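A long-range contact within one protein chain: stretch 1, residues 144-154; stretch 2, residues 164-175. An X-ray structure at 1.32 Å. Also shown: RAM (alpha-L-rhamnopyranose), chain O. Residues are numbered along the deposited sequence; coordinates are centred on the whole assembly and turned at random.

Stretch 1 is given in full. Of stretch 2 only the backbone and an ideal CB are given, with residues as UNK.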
ATOM      1  N   GLN A 144     -10.581  21.417   8.246  1.00 12.49           N
ATOM      2  CA  GLN A 144     -11.534  21.490   9.359  1.00 12.72           C
ATOM      3  C   GLN A 144     -10.865  21.793  10.686  1.00 13.32           C
ATOM      4  O   GLN A 144      -9.835  21.208  11.014  1.00 13.74           O
ATOM      5  CB  GLN A 144     -12.266  20.167   9.496  1.00 12.48           C
ATOM      6  CG  GLN A 144     -13.055  19.751   8.286  1.00 13.66           C
ATOM      7  CD  GLN A 144     -13.640  18.376   8.466  1.00 15.34           C
ATOM      8  OE1 GLN A 144     -12.910  17.381   8.546  1.00 14.34           O
ATOM      9  NE2 GLN A 144     -14.965  18.304   8.555  1.00 18.80           N
ATOM     10  N   ASP A 145     -11.468  22.691  11.459  1.00 13.45           N
ATOM     11  CA  ASP A 145     -11.020  22.951  12.824  1.00 13.83           C
ATOM     12  C   ASP A 145     -11.707  21.978  13.785  1.00 13.84           C
ATOM     13  O   ASP A 145     -12.814  21.486  13.518  1.00 15.26           O
ATOM     14  CB  ASP A 145     -11.316  24.404  13.231  1.00 14.15           C
ATOM     15  CG  ASP A 145     -10.623  25.436  12.324  1.00 14.98           C
ATOM     16  OD1 ASP A 145      -9.485  25.166  11.859  1.00 14.27           O
ATOM     17  OD2 ASP A 145     -11.213  26.519  12.068  1.00 16.25           O
ATOM     18  N   GLY A 146     -11.032  21.689  14.893  1.00 13.35           N
ATOM     19  CA  GLY A 146     -11.611  20.870  15.955  1.00 13.35           C
ATOM     20  C   GLY A 146     -10.616  19.882  16.526  1.00 13.33           C
ATOM     21  O   GLY A 146      -9.698  19.436  15.836  1.00 13.02           O
ATOM     22  N   TYR A 147     -10.807  19.537  17.794  1.00 12.88           N
ATOM     23  CA  TYR A 147      -9.960  18.581  18.493  1.00 13.36           C
ATOM     24  C   TYR A 147     -10.209  17.159  18.020  1.00 13.10           C
ATOM     25  O   TYR A 147     -11.327  16.815  17.634  1.00 13.43           O
ATOM     26  CB  TYR A 147     -10.213  18.663  19.999  1.00 14.02           C
ATOM     27  CG  TYR A 147      -9.679  19.915  20.661  1.00 14.69           C
ATOM     28  CD1 TYR A 147      -8.420  19.930  21.257  1.00 15.13           C
ATOM     29  CD2 TYR A 147     -10.440  21.081  20.705  1.00 17.90           C
ATOM     30  CE1 TYR A 147      -7.924  21.081  21.883  1.00 16.01           C
ATOM     31  CE2 TYR A 147      -9.951  22.233  21.315  1.00 18.34           C
ATOM     32  CZ  TYR A 147      -8.700  22.225  21.908  1.00 16.60           C
ATOM     33  OH  TYR A 147      -8.229  23.372  22.521  1.00 17.20           O
ATOM     34  N   THR A 148      -9.169  16.327  18.067  1.00 12.26           N
ATOM     35  CA  THR A 148      -9.300  14.923  17.672  1.00 12.56           C
ATOM     36  C   THR A 148      -8.860  13.991  18.791  1.00 12.10           C
ATOM     37  O   THR A 148      -8.029  14.358  19.620  1.00 12.84           O
ATOM     38  CB  THR A 148      -8.466  14.590  16.404  1.00 12.25           C
ATOM     39  OG1 THR A 148      -7.069  14.828  16.648  1.00 12.49           O
ATOM     40  CG2 THR A 148      -8.916  15.425  15.221  1.00 12.43           C
ATOM     41  N   GLY A 149      -9.421  12.786  18.822  1.00 12.05           N
ATOM     42  CA  GLY A 149      -8.924  11.750  19.714  1.00 11.79           C
ATOM     43  C   GLY A 149      -7.542  11.256  19.309  1.00 11.73           C
ATOM     44  O   GLY A 149      -7.084  11.507  18.181  1.00 11.59           O
ATOM     45  N   ASP A 150      -6.880  10.551  20.223  1.00 11.66           N
ATOM     46  CA  ASP A 150      -5.561   9.973  19.975  1.00 11.53           C
ATOM     47  C   ASP A 150      -5.580   9.010  18.798  1.00 11.42           C
ATOM     48  O   ASP A 150      -6.546   8.271  18.606  1.00 11.34           O
ATOM     49  CB  ASP A 150      -5.081   9.187  21.202  1.00 11.73           C
ATOM     50  CG  ASP A 150      -4.669  10.070  22.371  1.00 13.19           C
ATOM     51  OD1 ASP A 150      -4.372  11.270  22.173  1.00 13.81           O
ATOM     52  OD2 ASP A 150      -4.614   9.521  23.496  1.00 14.31           O
ATOM     53  N   VAL A 151      -4.487   9.012  18.042  1.00 11.14           N
ATOM     54  CA  VAL A 151      -4.261   8.014  17.000  1.00 11.36           C
ATOM     55  C   VAL A 151      -3.513   6.846  17.634  1.00 11.17           C
ATOM     56  O   VAL A 151      -2.501   7.040  18.314  1.00 11.13           O
ATOM     57  CB  VAL A 151      -3.439   8.605  15.845  1.00 11.22           C
ATOM     58  CG1 VAL A 151      -3.200   7.570  14.731  1.00 11.53           C
ATOM     59  CG2 VAL A 151      -4.126   9.841  15.291  1.00 11.74           C
ATOM     60  N   LEU A 152      -4.040   5.642  17.443  1.00 11.00           N
ATOM     61  CA  LEU A 152      -3.438   4.433  17.993  1.00 11.39           C
ATOM     62  C   LEU A 152      -2.996   3.538  16.854  1.00 11.25           C
ATOM     63  O   LEU A 152      -3.704   3.421  15.853  1.00 11.35           O
ATOM     64  CB  LEU A 152      -4.451   3.694  18.874  1.00 11.73           C
ATOM     65  CG  LEU A 152      -5.182   4.583  19.892  1.00 13.81           C
ATOM     66  CD1 LEU A 152      -6.333   3.858  20.515  1.00 15.73           C
ATOM     67  CD2 LEU A 152      -4.232   5.071  20.963  1.00 14.50           C
ATOM     68  N   ILE A 153      -1.831   2.917  17.016  1.00 11.01           N
ATOM     69  CA  ILE A 153      -1.283   1.981  16.036  1.00 11.32           C
ATOM     70  C   ILE A 153      -1.016   0.681  16.770  1.00 10.78           C
ATOM     71  O   ILE A 153      -0.298   0.671  17.778  1.00 10.89           O
ATOM     72  CB  ILE A 153       0.077   2.468  15.446  1.00 11.17           C
ATOM     73  CG1 ILE A 153       0.020   3.927  14.954  1.00 13.64           C
ATOM     74  CG2 ILE A 153       0.587   1.475  14.391  1.00 11.86           C
ATOM     75  CD1 ILE A 153      -0.882   4.158  13.778  1.00 14.55           C
ATOM     76  N   ASP A 154      -1.594  -0.410  16.265  1.00 10.64           N
ATOM     77  CA  ASP A 154      -1.411  -1.737  16.865  1.00 10.49           C
ATOM     78  C   ASP A 154      -0.672  -2.670  15.923  1.00 10.47           C
ATOM     79  O   ASP A 154      -0.720  -2.498  14.707  1.00 10.67           O
ATOM     80  CB  ASP A 154      -2.762  -2.406  17.135  1.00 10.80           C
ATOM     81  CG  ASP A 154      -3.556  -1.769  18.255  1.00 11.23           C
ATOM     82  OD1 ASP A 154      -3.111  -0.795  18.890  1.00 12.51           O
ATOM     83  OD2 ASP A 154      -4.670  -2.277  18.509  1.00 11.68           O
ATOM     84  N   UNK A 164       1.434  -5.161  20.466  1.00 12.74           N
ATOM     85  CA  UNK A 164       1.593  -3.864  21.108  1.00 11.86           C
ATOM     86  C   UNK A 164       0.626  -2.838  20.567  1.00 11.71           C
ATOM     87  O   UNK A 164      -0.013  -3.052  19.530  1.00 11.39           O
ATOM     88  CB  UNK A 164       3.027  -3.360  20.936  1.00 11.86           C
ATOM     89  N   UNK A 165       0.540  -1.733  21.300  1.00 11.34           N
ATOM     90  CA  UNK A 165      -0.146  -0.525  20.875  1.00 11.53           C
ATOM     91  C   UNK A 165       0.759   0.668  21.130  1.00 11.56           C
ATOM     92  O   UNK A 165       1.325   0.808  22.223  1.00 11.76           O
ATOM     93  CB  UNK A 165      -1.483  -0.364  21.601  1.00 11.53           C
ATOM     94  N   UNK A 166       0.885   1.518  20.115  1.00 11.25           N
ATOM     95  CA  UNK A 166       1.517   2.827  20.239  1.00 11.26           C
ATOM     96  C   UNK A 166       0.407   3.868  20.258  1.00 11.12           C
ATOM     97  O   UNK A 166      -0.508   3.821  19.431  1.00 11.66           O
ATOM     98  CB  UNK A 166       2.508   3.087  19.103  1.00 11.26           C
ATOM     99  N   UNK A 167       0.475   4.792  21.212  1.00 10.70           N
ATOM    100  CA  UNK A 167      -0.465   5.896  21.268  1.00 10.98           C
ATOM    101  C   UNK A 167       0.271   7.170  20.873  1.00 10.73           C
ATOM    102  O   UNK A 167       1.153   7.628  21.600  1.00 10.87           O
ATOM    103  CB  UNK A 167      -1.090   6.024  22.659  1.00 10.98           C
ATOM    104  N   UNK A 168      -0.070   7.740  19.719  1.00 10.43           N
ATOM    105  CA  UNK A 168       0.700   8.884  19.226  1.00 10.46           C
ATOM    106  C   UNK A 168       0.504  10.142  20.075  1.00 10.30           C
ATOM    107  O   UNK A 168       1.351  11.034  20.060  1.00 10.65           O
ATOM    108  CB  UNK A 168       0.312   9.181  17.776  1.00 10.46           C
ATOM    109  N   UNK A 169      -0.598  10.191  20.819  1.00 10.70           N
ATOM    110  CA  UNK A 169      -0.797  11.194  21.860  1.00 10.69           C
ATOM    111  C   UNK A 169      -1.391  12.495  21.354  1.00 11.22           C
ATOM    112  O   UNK A 169      -1.670  12.664  20.161  1.00 10.82           O
ATOM    113  CB  UNK A 169       0.537  11.488  22.550  1.00 10.69           C
ATOM    114  N   UNK A 170      -1.586  13.430  22.280  1.00 10.99           N
ATOM    115  CA  UNK A 170      -2.330  14.660  22.008  1.00 11.57           C
ATOM    116  C   UNK A 170      -1.674  15.592  20.993  1.00 11.09           C
ATOM    117  O   UNK A 170      -2.348  16.473  20.452  1.00 11.28           O
ATOM    118  CB  UNK A 170      -2.534  15.423  23.318  1.00 11.57           C
ATOM    119  N   UNK A 171      -0.378  15.420  20.743  1.00 10.82           N
ATOM    120  CA  UNK A 171       0.335  16.319  19.838  1.00 10.73           C
ATOM    121  C   UNK A 171       0.431  15.809  18.402  1.00 10.42           C
ATOM    122  O   UNK A 171       1.126  16.402  17.583  1.00 10.72           O
ATOM    123  CB  UNK A 171       1.746  16.566  20.376  1.00 10.73           C
ATOM    124  N   UNK A 172      -0.302  14.740  18.103  1.00  9.94           N
ATOM    125  CA  UNK A 172      -0.435  14.254  16.738  1.00 10.30           C
ATOM    126  C   UNK A 172      -1.922  14.229  16.402  1.00 10.14           C
ATOM    127  O   UNK A 172      -2.675  13.395  16.926  1.00 10.91           O
ATOM    128  CB  UNK A 172       0.201  12.873  16.568  1.00 10.30           C
ATOM    129  N   UNK A 173      -2.344  15.144  15.532  1.00 10.24           N
ATOM    130  CA  UNK A 173      -3.751  15.238  15.153  1.00 10.12           C
ATOM    131  C   UNK A 173      -4.180  14.030  14.315  1.00  9.98           C
ATOM    132  O   UNK A 173      -3.387  13.496  13.541  1.00 10.24           O
ATOM    133  CB  UNK A 173      -4.005  16.533  14.379  1.00 10.12           C
ATOM    134  N   UNK A 174      -5.421  13.581  14.497  1.00 10.12           N
ATOM    135  CA  UNK A 174      -5.986  12.489  13.701  1.00 10.02           C
ATOM    136  C   UNK A 174      -6.613  12.976  12.406  1.00 10.06           C
ATOM    137  O   UNK A 174      -7.361  13.955  12.398  1.00 10.01           O
ATOM    138  CB  UNK A 174      -7.032  11.730  14.520  1.00 10.02           C
ATOM    139  N   UNK A 175      -6.337  12.268  11.314  1.00  9.50           N
ATOM    140  CA  UNK A 175      -6.935  12.572  10.014  1.00  9.38           C
ATOM    141  C   UNK A 175      -6.083  11.951   8.923  1.00  9.52           C
ATOM    142  O   UNK A 175      -4.932  11.574   9.162  1.00  9.32           O
ATOM    143  CB  UNK A 175      -7.069  14.081   9.803  1.00  9.38           C
TER
HETATM  144  C1  RAM O 641      -5.340  12.110  25.216  1.00 21.31           C
HETATM  145  C2  RAM O 641      -5.317  12.720  26.616  1.00 22.98           C
HETATM  146  C3  RAM O 641      -5.774  14.177  26.562  1.00 22.98           C
HETATM  147  C4  RAM O 641      -7.098  14.318  25.810  1.00 22.12           C
HETATM  148  C5  RAM O 641      -6.998  13.666  24.427  1.00 21.68           C
HETATM  149  C6  RAM O 641      -8.321  13.712  23.667  1.00 21.91           C
HETATM  150  O1  RAM O 641      -4.300  12.663  24.436  1.00 20.32           O
HETATM  151  O2  RAM O 641      -6.175  11.972  27.452  1.00 24.86           O
HETATM  152  O3  RAM O 641      -5.918  14.682  27.872  1.00 23.88           O
HETATM  153  O4  RAM O 641      -7.448  15.685  25.716  1.00 20.54           O
HETATM  154  O5  RAM O 641      -6.596  12.314  24.580  1.00 21.00           O

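Position 164 lies in a strand antiparallel to 152-154. Its CB points sideways and has nothing of stretch 1 within 5.5 Å, so only a long side chain could return. It is Trp-164: with chi1 p the indole comes back, CZ3 lying 3.3 Å from Ile-153 O, at the ring edge, and 4.0 Å from Ile-153 CG2.

At 165, a non-hydrogen-bonded pair with Asp-154 (CA-CA 4.4 Å), the CB shares a sheet face with the carboxylate of Asp-154, its ideal position a tight 3.2 Å from Asp-154 OD1. Lysine, arginine or a neutral donor would suit. Arg-165 makes a two-pronged salt bridge, NE to Asp-154 OD1 at 2.8 Å and NH2 to Asp-154 OD2 at 2.9 Å, both nearly linear; Leu-152 CD1 covers one face of the guanidinium.

Position 166 pairs with Ile-153 on the other face, through backbone bonds N to Ile-153 O (2.8 Å) and O to Ile-153 N (2.9 Å). An aliphatic neighbour invites valine, isoleucine or leucine. Ile-166 brings its CB to 4.4 Å from Ile-153 CB.

The CB of 167 returns to the first face, 3.7 Å from Leu-152 CD2 and 5.0 Å from Asp-150 OD2. A medium apolar chain would fit, but the carboxylate favours a donor. Asn-167 gives ND2 to Asp-150 OD2 at 3.0 Å, while its OD1 accepts a weak bond from the N of 169.

At 168 the backbone N donates to Val-151 O (2.9 Å), and from the sideways CB a side chain can reach Val-151 and Ile-153; a longer aliphatic chain such as leucine or methionine would suit best. Leu-168 places CD1 3.8 Å from Val-151 CG1 and 4.2 Å from Ile-153 CG1.

Phi of 86° at 169 favours glycine, and Gly-169 is found, opening a type I turn through 172.

At 170 CB points away, so much is permitted. Lys-170 has CB 3.4 Å from rhamnose O1, the hydroxyl that donates to Asp-150 OD1 (2.7 Å).

Position 171 is unconstrained by stretch 1; it is Asn-171. At 172 a sideways CB 5.4 Å from Val-151 CG2 admits apolar chains; Ile-172 leads away.

The CB of 173 points away overall, yet the carbonyls of Gln-144 and Gly-146 lie within reach of a long donor. Arg-173 extends with chi1 to chi3 all t, and NH2 donates to Gln-144 O and Gly-146 O, both at 2.8 Å.

At 174 the CB points toward stretch 1, 3.6 Å from Val-151 CG2 and 3.7 Å from Thr-148 CB, favouring a small residue. Ala-174 fits, its N donating to Thr-148 OG1 (3.0 Å).

Position 175, with phi 160°, makes no contact and suits glycine: Gly-175.

Stretch 2, residues 164-175: WRINLGKNIRAG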
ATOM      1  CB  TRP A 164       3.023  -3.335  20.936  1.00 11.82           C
ATOM      2  CG  TRP A 164       3.596  -3.409  19.541  1.00 11.94           C
ATOM      3  CD1 TRP A 164       4.445  -4.364  19.062  1.00 12.44           C
ATOM      4  CD2 TRP A 164       3.395  -2.481  18.462  1.00 10.99           C
ATOM      5  NE1 TRP A 164       4.787  -4.097  17.761  1.00 12.37           N
ATOM      6  CE2 TRP A 164       4.162  -2.943  17.366  1.00 11.00           C
ATOM      7  CE3 TRP A 164       2.643  -1.308  18.311  1.00 11.82           C
ATOM      8  CZ2 TRP A 164       4.188  -2.280  16.133  1.00 11.86           C
ATOM      9  CZ3 TRP A 164       2.666  -0.649  17.079  1.00 11.86           C
ATOM     10  CH2 TRP A 164       3.444  -1.138  16.013  1.00 11.60           C
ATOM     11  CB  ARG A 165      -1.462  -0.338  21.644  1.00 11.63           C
ATOM     12  CG  ARG A 165      -2.125   1.046  21.473  1.00 11.77           C
ATOM     13  CD  ARG A 165      -3.564   1.059  21.971  1.00 12.50           C
ATOM     14  NE  ARG A 165      -4.334   0.052  21.248  1.00 12.65           N
ATOM     15  CZ  ARG A 165      -5.466  -0.504  21.667  1.00 13.60           C
ATOM     16  NH1 ARG A 165      -6.028  -0.135  22.819  1.00 15.01           N
ATOM     17  NH2 ARG A 165      -6.050  -1.427  20.918  1.00 14.03           N
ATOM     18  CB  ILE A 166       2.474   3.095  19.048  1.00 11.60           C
ATOM     19  CG1 ILE A 166       3.684   2.164  19.127  1.00 11.14           C
ATOM     20  CG2 ILE A 166       2.909   4.581  18.977  1.00 11.76           C
ATOM     21  CD1 ILE A 166       4.574   2.205  17.903  1.00 11.96           C
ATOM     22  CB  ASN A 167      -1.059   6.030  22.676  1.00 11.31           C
ATOM     23  CG  ASN A 167      -2.101   7.129  22.758  1.00 11.78           C
ATOM     24  OD1 ASN A 167      -2.064   8.091  21.989  1.00 11.96           O
ATOM     25  ND2 ASN A 167      -3.046   6.990  23.677  1.00 13.28           N
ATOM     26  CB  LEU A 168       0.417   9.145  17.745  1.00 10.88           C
ATOM     27  CG  LEU A 168       1.096   8.117  16.830  1.00 12.00           C
ATOM     28  CD1 LEU A 168       0.441   8.091  15.479  1.00 13.92           C
ATOM     29  CD2 LEU A 168       2.588   8.406  16.681  1.00 14.21           C
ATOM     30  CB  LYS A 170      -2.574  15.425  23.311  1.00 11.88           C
ATOM     31  CG  LYS A 170      -1.298  15.942  23.969  1.00 12.75           C
ATOM     32  CD  LYS A 170      -1.571  16.760  25.226  1.00 13.62           C
ATOM     33  CE  LYS A 170      -2.280  15.953  26.304  1.00 14.86           C
ATOM     34  NZ  LYS A 170      -1.425  14.863  26.846  1.00 15.01           N
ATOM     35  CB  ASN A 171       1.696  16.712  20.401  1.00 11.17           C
ATOM     36  CG  ASN A 171       1.579  17.457  21.711  1.00 10.67           C
ATOM     37  OD1 ASN A 171       2.213  17.088  22.706  1.00 13.96           O
ATOM     38  ND2 ASN A 171       0.748  18.489  21.736  1.00  9.80           N
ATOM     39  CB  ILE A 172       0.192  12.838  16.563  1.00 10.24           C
ATOM     40  CG1 ILE A 172       1.720  12.868  16.768  1.00 10.82           C
ATOM     41  CG2 ILE A 172      -0.176  12.248  15.194  1.00 10.80           C
ATOM     42  CD1 ILE A 172       2.517  13.715  15.765  1.00 11.64           C
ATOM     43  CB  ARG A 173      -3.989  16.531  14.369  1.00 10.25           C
ATOM     44  CG  ARG A 173      -5.422  17.016  14.383  1.00 10.50           C
ATOM     45  CD  ARG A 173      -5.594  18.206  13.474  1.00 10.50           C
ATOM     46  NE  ARG A 173      -6.830  18.918  13.780  1.00 11.04           N
ATOM     47  CZ  ARG A 173      -7.599  19.520  12.880  1.00 11.22           C
ATOM     48  NH1 ARG A 173      -7.278  19.513  11.586  1.00 12.29           N
ATOM     49  NH2 ARG A 173      -8.702  20.133  13.284  1.00 11.81           N
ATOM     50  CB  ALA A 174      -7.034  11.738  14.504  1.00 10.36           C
TER
HETATM   51  O   HOH W   1      -5.069  13.821  18.242  1.00 14.58           O
HETATM   52  O   HOH W   2      -2.494  10.960  18.209  1.00 10.54           O
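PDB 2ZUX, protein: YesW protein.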